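Local structure of beta-glucosidase (Saccharopolyspora erythraea D, 5M6G) at residues V184-R189 against F197-E202; W190-E195 against G242-N247; A81-G86 against R344-I349. The protein probably hydrolyses terminal, non-reducing beta-D-glucosyl residues to release beta-D-glucose, as a two-domain glycosyl hydrolase of family 3. One frame throughout, in Å; residues are numbered along the deposited sequence. Where two conformers were deposited one is given.

Contact 1 (V184-R189 against F197-E202); sequences VARDDR and FGEKSE. With MG (magnesium ion), chain D.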
loop_
_atom_site.group_PDB
_atom_site.type_symbol
_atom_site.label_atom_id
_atom_site.label_comp_id
_atom_site.label_asym_id
_atom_site.label_seq_id
_atom_site.Cartn_x
_atom_site.Cartn_y
_atom_site.Cartn_z
ATOM N N VAL A 184 -1.995 -11.492 2.728
ATOM C CA VAL A 184 -1.374 -12.221 3.829
ATOM C C VAL A 184 -0.087 -12.815 3.271
ATOM O O VAL A 184 -0.119 -13.816 2.550
ATOM C CB VAL A 184 -2.309 -13.300 4.380
ATOM C CG1 VAL A 184 -1.634 -14.064 5.487
ATOM C CG2 VAL A 184 -3.605 -12.669 4.874
ATOM N N ALA A 185 1.050 -12.198 3.591
ATOM C CA ALA A 185 2.320 -12.568 2.973
ATOM C C ALA A 185 2.880 -13.800 3.677
ATOM O O ALA A 185 3.274 -13.727 4.846
ATOM C CB ALA A 185 3.306 -11.405 3.030
ATOM N N ARG A 186 2.930 -14.924 2.960
ATOM C CA ARG A 186 3.409 -16.186 3.507
ATOM C C ARG A 186 4.825 -16.547 3.076
ATOM O O ARG A 186 5.370 -17.530 3.588
ATOM C CB ARG A 186 2.465 -17.334 3.099
ATOM C CG ARG A 186 1.002 -17.064 3.372
ATOM C CD ARG A 186 0.649 -17.266 4.830
ATOM N NE ARG A 186 0.707 -18.677 5.228
ATOM C CZ ARG A 186 0.636 -19.080 6.494
ATOM N NH1 ARG A 186 0.686 -20.374 6.797
ATOM N NH2 ARG A 186 0.508 -18.181 7.466
ATOM N N ASP A 187 5.430 -15.807 2.148
ATOM C CA ASP A 187 6.777 -16.123 1.669
ATOM C C ASP A 187 7.590 -14.837 1.550
ATOM O O ASP A 187 7.376 -14.036 0.632
ATOM C CB ASP A 187 6.725 -16.867 0.331
ATOM C CG ASP A 187 8.046 -17.531 -0.014
ATOM O OD1 ASP A 187 9.090 -16.854 0.058
ATOM O OD2 ASP A 187 8.039 -18.739 -0.356
ATOM N N ASP A 188 8.561 -14.668 2.449
ATOM C CA ASP A 188 9.291 -13.407 2.555
ATOM C C ASP A 188 10.058 -13.050 1.287
ATOM O O ASP A 188 10.486 -11.907 1.144
ATOM C CB ASP A 188 10.255 -13.466 3.747
ATOM C CG ASP A 188 9.536 -13.407 5.076
ATOM O OD1 ASP A 188 8.315 -13.128 5.081
ATOM O OD2 ASP A 188 10.200 -13.620 6.113
ATOM N N ARG A 189 10.258 -13.998 0.372
ATOM C CA ARG A 189 10.912 -13.665 -0.887
ATOM C C ARG A 189 10.097 -12.690 -1.725
ATOM O O ARG A 189 10.649 -12.060 -2.634
ATOM C CB ARG A 189 11.162 -14.946 -1.681
ATOM C CG ARG A 189 12.291 -15.770 -1.095
ATOM C CD ARG A 189 12.416 -17.095 -1.794
ATOM N NE ARG A 189 11.378 -18.016 -1.359
ATOM C CZ ARG A 189 11.373 -19.319 -1.636
ATOM N NH1 ARG A 189 12.358 -19.852 -2.347
ATOM N NH2 ARG A 189 10.378 -20.087 -1.209
ATOM N N PHE A 197 0.179 -6.619 6.199
ATOM C CA PHE A 197 0.153 -6.430 7.642
ATOM C C PHE A 197 0.714 -7.626 8.412
ATOM O O PHE A 197 1.034 -7.492 9.598
ATOM C CB PHE A 197 -1.267 -6.159 8.107
ATOM C CG PHE A 197 -1.802 -4.836 7.671
ATOM C CD1 PHE A 197 -1.307 -3.663 8.225
ATOM C CD2 PHE A 197 -2.820 -4.762 6.726
ATOM C CE1 PHE A 197 -1.820 -2.413 7.840
ATOM C CE2 PHE A 197 -3.340 -3.532 6.341
ATOM C CZ PHE A 197 -2.832 -2.351 6.894
ATOM N N GLY A 198 0.834 -8.787 7.794
ATOM C CA GLY A 198 1.415 -9.904 8.516
ATOM C C GLY A 198 1.090 -11.216 7.848
ATOM O O GLY A 198 0.290 -11.294 6.917
ATOM N N GLU A 199 1.738 -12.266 8.350
ATOM C CA GLU A 199 1.598 -13.592 7.764
ATOM C C GLU A 199 0.348 -14.324 8.232
ATOM O O GLU A 199 0.008 -15.363 7.656
ATOM C CB GLU A 199 2.829 -14.443 8.093
ATOM C CG GLU A 199 2.841 -14.940 9.523
ATOM C CD GLU A 199 4.126 -15.666 9.888
ATOM O OE1 GLU A 199 5.127 -15.518 9.156
ATOM O OE2 GLU A 199 4.128 -16.379 10.914
ATOM N N LYS A 200 -0.325 -13.838 9.272
ATOM C CA LYS A 200 -1.504 -14.500 9.810
ATOM C C LYS A 200 -2.750 -13.730 9.414
ATOM O O LYS A 200 -2.776 -12.498 9.478
ATOM C CB LYS A 200 -1.433 -14.625 11.330
ATOM C CG LYS A 200 -0.281 -15.490 11.802
ATOM C CD LYS A 200 -0.219 -15.555 13.316
ATOM C CE LYS A 200 -1.344 -16.387 13.887
ATOM N NZ LYS A 200 -0.896 -17.783 14.078
ATOM N N SER A 201 -3.785 -14.469 9.005
ATOM C CA SER A 201 -5.036 -13.826 8.617
ATOM C C SER A 201 -5.565 -12.904 9.709
ATOM O O SER A 201 -6.188 -11.886 9.397
ATOM C CB SER A 201 -6.087 -14.888 8.266
ATOM O OG SER A 201 -6.415 -15.625 9.420
ATOM N N GLU A 202 -5.346 -13.255 10.987
ATOM C CA GLU A 202 -5.651 -12.346 12.093
ATOM C C GLU A 202 -5.040 -10.970 11.863
ATOM O O GLU A 202 -5.689 -9.941 12.077
ATOM C CB GLU A 202 -5.129 -12.936 13.412
ATOM C CG GLU A 202 -4.629 -11.885 14.422
ATOM C CD GLU A 202 -3.260 -12.215 15.037
ATOM O OE1 GLU A 202 -2.978 -13.400 15.310
ATOM O OE2 GLU A 202 -2.462 -11.278 15.251
HETATM MG MG MG D . 5.877 -16.002 7.193
HETATM O O HOH W 1 5.600 -14.521 5.581
HETATM O O HOH W 2 7.964 -15.134 7.534
#
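A magnesium ion links E199 and A185 across the contact unequally: E199 binds it directly, while A185 reaches it only through a coordinated water. The contact lies in the long loop after strand 176-177 and the start of helix 201-206, in the TIM-barrel-like N-terminal domain of this family 3 hydrolase. E199 OE1 lies 2.2 Å from the magnesium ion; the backbone O of I596 and OD1 of N597 also bind the metal. E199 CG stands between the backbone N and the carbonyl carbon (chi1 76°), the chain running extended from there, and the other oxygen, OE2, is hydrogen-bonded to T586 and to the backbone N of D598. Water 1, itself a metal ligand, lies 2.6 Å from A185 O and within hydrogen-bonding distance of D188 OD1. Beside the metal site E199 CB packs 3.4 Å from A185 O. R186, bent at chi2 and chi3, turns its guanidinium edge to the E199 carbonyl. V184 CG1 presses on the same oxygen, only 3.0 Å from E199 O. The R186 NH2 to E199 O bond is 2.9 Å long, its donor standing above the carbonyl plane.

Contact 2 (W190-E195 against G242-N247); sequences WGRTYE and GDDQGN. With MG (magnesium ion), chain C; SOR (sorbitol), chain L.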
loop_
_atom_site.group_PDB
_atom_site.type_symbol
_atom_site.label_atom_id
_atom_site.label_comp_id
_atom_site.label_asym_id
_atom_site.label_seq_id
_atom_site.Cartn_x
_atom_site.Cartn_y
_atom_site.Cartn_z
ATOM N N TRP A 190 8.800 -12.574 -1.444
ATOM C CA TRP A 190 7.902 -11.721 -2.215
ATOM C C TRP A 190 8.288 -10.251 -2.100
ATOM O O TRP A 190 8.509 -9.738 -1.002
ATOM C CB TRP A 190 6.476 -11.917 -1.719
ATOM C CG TRP A 190 5.417 -11.318 -2.592
ATOM C CD1 TRP A 190 5.465 -11.135 -3.951
ATOM C CD2 TRP A 190 4.127 -10.860 -2.170
ATOM N NE1 TRP A 190 4.282 -10.589 -4.396
ATOM C CE2 TRP A 190 3.441 -10.413 -3.326
ATOM C CE3 TRP A 190 3.479 -10.786 -0.928
ATOM C CZ2 TRP A 190 2.144 -9.893 -3.274
ATOM C CZ3 TRP A 190 2.183 -10.262 -0.881
ATOM C CH2 TRP A 190 1.533 -9.829 -2.048
ATOM N N GLY A 191 8.337 -9.568 -3.242
ATOM C CA GLY A 191 8.644 -8.153 -3.257
ATOM C C GLY A 191 7.583 -7.261 -2.642
ATOM O O GLY A 191 7.829 -6.061 -2.488
ATOM N N ARG A 192 6.414 -7.802 -2.297
ATOM C CA ARG A 192 5.373 -7.010 -1.653
ATOM C C ARG A 192 5.131 -7.439 -0.210
ATOM O O ARG A 192 4.105 -7.078 0.380
ATOM C CB ARG A 192 4.074 -7.079 -2.464
ATOM C CG ARG A 192 4.305 -6.972 -3.956
ATOM C CD ARG A 192 3.008 -6.667 -4.708
ATOM N NE ARG A 192 2.559 -5.297 -4.497
ATOM C CZ ARG A 192 1.648 -4.690 -5.259
ATOM N NH1 ARG A 192 1.097 -5.346 -6.277
ATOM N NH2 ARG A 192 1.289 -3.433 -5.012
ATOM N N THR A 193 6.060 -8.204 0.374
ATOM C CA THR A 193 5.917 -8.593 1.771
ATOM C C THR A 193 5.683 -7.376 2.663
ATOM O O THR A 193 4.908 -7.441 3.624
ATOM C CB THR A 193 7.159 -9.368 2.224
ATOM O OG1 THR A 193 7.252 -10.588 1.476
ATOM C CG2 THR A 193 7.092 -9.696 3.719
ATOM N N TYR A 194 6.328 -6.248 2.350
ATOM C CA TYR A 194 6.183 -5.075 3.209
ATOM C C TYR A 194 4.817 -4.430 3.077
ATOM O O TYR A 194 4.425 -3.650 3.951
ATOM C CB TYR A 194 7.269 -4.036 2.917
ATOM C CG TYR A 194 7.180 -3.285 1.590
ATOM C CD1 TYR A 194 6.344 -2.171 1.429
ATOM C CD2 TYR A 194 7.976 -3.654 0.524
ATOM C CE1 TYR A 194 6.300 -1.476 0.219
ATOM C CE2 TYR A 194 7.934 -2.975 -0.677
ATOM C CZ TYR A 194 7.101 -1.886 -0.823
ATOM O OH TYR A 194 7.088 -1.221 -2.025
ATOM N N GLU A 195 4.085 -4.721 2.003
ATOM C CA GLU A 195 2.733 -4.198 1.886
ATOM C C GLU A 195 1.720 -5.025 2.659
ATOM O O GLU A 195 0.537 -4.680 2.672
ATOM C CB GLU A 195 2.339 -4.124 0.412
ATOM C CG GLU A 195 3.326 -3.306 -0.401
ATOM C CD GLU A 195 2.762 -2.897 -1.739
ATOM O OE1 GLU A 195 1.729 -2.195 -1.753
ATOM O OE2 GLU A 195 3.357 -3.276 -2.769
ATOM N N GLY A 242 7.014 -17.169 -3.236
ATOM C CA GLY A 242 6.845 -15.730 -3.101
ATOM C C GLY A 242 7.076 -14.981 -4.393
ATOM O O GLY A 242 7.484 -13.819 -4.365
ATOM N N ASP A 243 6.835 -15.618 -5.532
ATOM C CA ASP A 243 7.011 -14.965 -6.822
ATOM C C ASP A 243 5.842 -14.021 -7.081
ATOM O O ASP A 243 4.680 -14.447 -7.060
ATOM C CB ASP A 243 7.117 -16.011 -7.932
ATOM C CG ASP A 243 7.573 -15.421 -9.252
ATOM O OD1 ASP A 243 8.230 -14.359 -9.238
ATOM O OD2 ASP A 243 7.274 -16.014 -10.312
ATOM N N ASP A 244 6.145 -12.747 -7.340
ATOM C CA ASP A 244 5.107 -11.770 -7.641
ATOM C C ASP A 244 4.383 -12.136 -8.933
ATOM O O ASP A 244 5.011 -12.544 -9.914
ATOM C CB ASP A 244 5.721 -10.375 -7.762
ATOM C CG ASP A 244 4.667 -9.290 -7.761
ATOM O OD1 ASP A 244 3.746 -9.414 -6.932
ATOM O OD2 ASP A 244 4.750 -8.340 -8.577
ATOM N N GLN A 245 3.054 -11.985 -8.921
ATOM C CA GLN A 245 2.162 -12.356 -10.026
ATOM C C GLN A 245 2.180 -13.867 -10.282
ATOM O O GLN A 245 1.744 -14.326 -11.339
ATOM C CB GLN A 245 2.503 -11.585 -11.307
ATOM C CG GLN A 245 2.698 -10.080 -11.071
ATOM C CD GLN A 245 2.849 -9.274 -12.354
ATOM O OE1 GLN A 245 2.837 -9.820 -13.469
ATOM N NE2 GLN A 245 3.026 -7.961 -12.196
ATOM N N GLY A 246 2.680 -14.633 -9.310
ATOM C CA GLY A 246 2.868 -16.059 -9.451
ATOM C C GLY A 246 1.595 -16.864 -9.304
ATOM O O GLY A 246 0.478 -16.374 -9.498
ATOM N N ASN A 247 1.778 -18.131 -8.945
ATOM C CA ASN A 247 0.695 -19.102 -8.902
ATOM C C ASN A 247 0.542 -19.559 -7.462
ATOM O O ASN A 247 1.504 -20.046 -6.857
ATOM C CB ASN A 247 0.988 -20.283 -9.835
ATOM C CG ASN A 247 -0.149 -21.299 -9.883
ATOM O OD1 ASN A 247 -1.285 -20.991 -9.537
ATOM N ND2 ASN A 247 0.162 -22.523 -10.317
HETATM MG MG MG C . 9.343 -12.633 -9.517
HETATM C C1 SOR L . -1.433 -2.554 -7.121
HETATM C C2 SOR L . -1.385 -1.092 -7.530
HETATM C C3 SOR L . -0.971 -1.004 -8.996
HETATM C C4 SOR L . -0.562 0.419 -9.367
HETATM C C5 SOR L . 0.361 0.477 -10.588
HETATM C C6 SOR L . 0.986 1.868 -10.644
HETATM O O1 SOR L . -1.271 -2.685 -5.730
HETATM O O2 SOR L . -2.659 -0.502 -7.344
HETATM O O3 SOR L . -2.059 -1.407 -9.787
HETATM O O4 SOR L . -1.715 1.200 -9.609
HETATM O O5 SOR L . 1.376 -0.518 -10.539
HETATM O O6 SOR L . 2.122 1.867 -11.482
HETATM O O HOH W 3 7.609 -11.779 -10.309
HETATM O O HOH W 4 10.466 -10.965 -9.868
HETATM O O HOH W 5 11.110 -13.587 -8.959
HETATM O O HOH W 6 9.957 -13.142 -11.492
#
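W190 and D244 carry the tight half of this contact, which joins two loops of the N-terminal domain at the edge of the sorbitol pocket. The indole N-H points at the carboxylate from the ring edge, with W190 NE1 2.8 Å from D244 OD1 and an N-H...O angle of 163°, although the position of that oxygen is somewhat uncertain. Nearby, G242 brings its backbone against W190, and G242 O lies 3.0 Å from W190 CA in a CH...O contact. A side chain on G242 would run into W190 N. R192 lays CB over the centre of the indole, 3.4 Å above its plane, and CD beside D244 OD1. The other side is looser and wetter: D243 turns away from W190, and its OD1 binds a magnesium ion at 2.1 Å, together with four waters and D509. Water 3 of that shell donates to D244 O. At the far end of R192, NE and NH2 both grip E195 OE2, which also accepts from W448. With NH2 also donating to sorbitol O1 at 2.8 Å, the carboxylate of E195 holds the guanidinium in place while the same nitrogen is directed to the ligand.

Contact 3 (A81-G86 against R344-I349); sequences ADHRIG and RHEKFI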
loop_
_atom_site.group_PDB
_atom_site.type_symbol
_atom_site.label_atom_id
_atom_site.label_comp_id
_atom_site.label_asym_id
_atom_site.label_seq_id
_atom_site.Cartn_x
_atom_site.Cartn_y
_atom_site.Cartn_z
ATOM N N ALA A 81 -13.228 12.965 -21.529
ATOM C CA ALA A 81 -14.614 13.360 -21.774
ATOM C C ALA A 81 -15.112 12.861 -23.128
ATOM O O ALA A 81 -16.236 12.345 -23.224
ATOM C CB ALA A 81 -14.760 14.880 -21.675
ATOM N N ASP A 82 -14.296 12.997 -24.184
ATOM C CA ASP A 82 -14.730 12.575 -25.517
ATOM C C ASP A 82 -15.152 11.109 -25.545
ATOM O O ASP A 82 -16.067 10.745 -26.289
ATOM C CB ASP A 82 -13.624 12.811 -26.549
ATOM C CG ASP A 82 -13.421 14.282 -26.876
ATOM O OD1 ASP A 82 -14.234 15.125 -26.442
ATOM O OD2 ASP A 82 -12.441 14.594 -27.582
ATOM N N HIS A 83 -14.503 10.251 -24.753
ATOM C CA HIS A 83 -14.831 8.830 -24.741
ATOM C C HIS A 83 -15.758 8.442 -23.597
ATOM O O HIS A 83 -16.069 7.249 -23.440
ATOM C CB HIS A 83 -13.543 7.994 -24.696
ATOM C CG HIS A 83 -12.751 8.064 -25.965
ATOM N ND1 HIS A 83 -11.701 8.940 -26.142
ATOM C CD2 HIS A 83 -12.888 7.398 -27.136
ATOM C CE1 HIS A 83 -11.212 8.799 -27.361
ATOM N NE2 HIS A 83 -11.916 7.870 -27.986
ATOM N N ARG A 84 -16.227 9.417 -22.821
ATOM C CA ARG A 84 -17.156 9.174 -21.721
ATOM C C ARG A 84 -16.549 8.192 -20.722
ATOM O O ARG A 84 -17.228 7.315 -20.189
ATOM C CB ARG A 84 -18.506 8.663 -22.237
ATOM C CG ARG A 84 -19.031 9.407 -23.469
ATOM C CD ARG A 84 -19.323 10.855 -23.172
ATOM N NE ARG A 84 -20.105 11.471 -24.250
ATOM C CZ ARG A 84 -19.697 12.486 -25.007
ATOM N NH1 ARG A 84 -18.502 13.031 -24.812
ATOM N NH2 ARG A 84 -20.495 12.965 -25.954
ATOM N N ILE A 85 -15.247 8.338 -20.480
ATOM C CA ILE A 85 -14.525 7.391 -19.636
ATOM C C ILE A 85 -14.896 7.614 -18.174
ATOM O O ILE A 85 -15.107 8.748 -17.726
ATOM C CB ILE A 85 -13.016 7.528 -19.907
ATOM C CG1 ILE A 85 -12.665 6.742 -21.178
ATOM C CG2 ILE A 85 -12.161 7.085 -18.708
ATOM C CD1 ILE A 85 -11.399 7.180 -21.846
ATOM N N GLY A 86 -15.014 6.518 -17.419
ATOM C CA GLY A 86 -15.533 6.622 -16.069
ATOM C C GLY A 86 -14.504 7.012 -15.028
ATOM O O GLY A 86 -14.854 7.600 -14.000
ATOM N N ARG A 344 -4.918 2.572 -24.543
ATOM C CA ARG A 344 -5.777 1.747 -25.399
ATOM C C ARG A 344 -7.240 1.738 -24.944
ATOM O O ARG A 344 -7.960 0.766 -25.179
ATOM C CB ARG A 344 -5.243 0.309 -25.502
ATOM C CG ARG A 344 -3.956 0.165 -26.299
ATOM C CD ARG A 344 -3.108 -0.964 -25.732
ATOM N NE ARG A 344 -2.752 -0.692 -24.335
ATOM C CZ ARG A 344 -2.662 -1.629 -23.398
ATOM N NH1 ARG A 344 -2.348 -1.301 -22.150
ATOM N NH2 ARG A 344 -2.898 -2.897 -23.710
ATOM N N HIS A 345 -7.701 2.823 -24.315
ATOM C CA HIS A 345 -9.085 2.893 -23.847
ATOM C C HIS A 345 -10.081 2.767 -24.998
ATOM O O HIS A 345 -11.119 2.106 -24.863
ATOM C CB HIS A 345 -9.309 4.202 -23.092
ATOM C CG HIS A 345 -8.702 5.393 -23.764
ATOM N ND1 HIS A 345 -7.347 5.644 -23.748
ATOM C CD2 HIS A 345 -9.263 6.398 -24.478
ATOM C CE1 HIS A 345 -7.097 6.750 -24.425
ATOM N NE2 HIS A 345 -8.243 7.232 -24.873
ATOM N N GLU A 346 -9.791 3.398 -26.133
ATOM C CA GLU A 346 -10.703 3.294 -27.265
ATOM C C GLU A 346 -10.769 1.866 -27.781
ATOM O O GLU A 346 -11.845 1.389 -28.164
ATOM C CB GLU A 346 -10.277 4.250 -28.376
ATOM C CG GLU A 346 -11.237 4.282 -29.559
ATOM C CD GLU A 346 -10.908 5.409 -30.521
ATOM O OE1 GLU A 346 -9.955 6.159 -30.238
ATOM O OE2 GLU A 346 -11.605 5.550 -31.547
ATOM N N LYS A 347 -9.634 1.164 -27.790
ATOM C CA LYS A 347 -9.659 -0.223 -28.234
ATOM C C LYS A 347 -10.429 -1.094 -27.256
ATOM O O LYS A 347 -11.178 -1.981 -27.674
ATOM C CB LYS A 347 -8.245 -0.763 -28.424
ATOM C CG LYS A 347 -8.236 -2.214 -28.904
ATOM C CD LYS A 347 -6.845 -2.663 -29.279
ATOM C CE LYS A 347 -5.963 -2.755 -28.049
ATOM N NZ LYS A 347 -4.665 -3.395 -28.372
ATOM N N PHE A 348 -10.270 -0.854 -25.949
ATOM C CA PHE A 348 -11.050 -1.620 -24.979
ATOM C C PHE A 348 -12.545 -1.427 -25.215
ATOM O O PHE A 348 -13.314 -2.399 -25.250
ATOM C CB PHE A 348 -10.681 -1.222 -23.545
ATOM C CG PHE A 348 -11.457 -1.981 -22.498
ATOM C CD1 PHE A 348 -11.031 -3.230 -22.077
ATOM C CD2 PHE A 348 -12.627 -1.465 -21.966
ATOM C CE1 PHE A 348 -11.742 -3.937 -21.140
ATOM C CE2 PHE A 348 -13.341 -2.166 -21.027
ATOM C CZ PHE A 348 -12.897 -3.414 -20.611
ATOM N N ILE A 349 -12.972 -0.173 -25.391
ATOM C CA ILE A 349 -14.391 0.101 -25.589
ATOM C C ILE A 349 -14.892 -0.572 -26.862
ATOM O O ILE A 349 -15.962 -1.195 -26.867
ATOM C CB ILE A 349 -14.647 1.619 -25.599
ATOM C CG1 ILE A 349 -14.388 2.200 -24.200
ATOM C CG2 ILE A 349 -16.062 1.904 -26.062
ATOM C CD1 ILE A 349 -14.307 3.711 -24.160
#
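H83 sets its imidazole toward helix 345-357 with CG anti to the carbonyl carbon (chi1 -69°), while H345 places CG between its own backbone N and carbonyl carbon (chi1 44°), and the two rings meet edge to face. The H345 edge is turned to one face of H83, with the ring planes 80° apart. H345 CD2 leads the approach, 3.9 Å from H83 ND1 and offset toward the rim of that face. From its own side, H83 ND1 is hydrogen-bonded to the backbone O of A79, one turn back in helix 77-82, which helps fix the rotation of the ring. The other nitrogen, NE2, meets E346, whose extended side chain brings OE1 to 3.4 Å from H83 NE2 in a weak hydrogen bond. An alanine in place of H83 would probably leave the H345 edge without its aromatic face and E346 OE1 without this weak donor, opening a gap between the loop and the helix. Deeper in, I85 continues the contact in apolar fashion: its CD1 lies 3.5 Å from H345 CD2, and the two side chains cross at about a right angle. I349 adds its CD1, 4.0 Å from H83 O. Helix 77-82 ends here in a Schellman motif, with R84 at positive phi; R84 N and NH1 reach A81 O from opposite faces of its carbonyl plane. The loop then leads into strand 87-90, while H345 and I349 rest on V68 of strand 68-71, and I349 also touches L64 of helix 60-66.

How the contacts relate
From the N terminus, the chain first passes 81-86, at the end of helix 77-82 and leading to strand 87-90, and contact 3 closes the widest loop when 344-349 returns at the start of helix 345-357. Contacts 1 and 2 are both nested inside that loop. Their segments alternate: 184-189 is followed directly by 190-195, then 197-202 closes contact 1, and 242-247 closes contact 2 later. The crossing pair touch, with A185 CB 4.0 Å from W190 CE3. Contact 1 closes the loop after strand 176-177 on itself, up to helix 201-206, and contact 2 fastens that loop to the one after strand 229-233. Contact 3 lies remote, its centre 38 Å from that of contact 1.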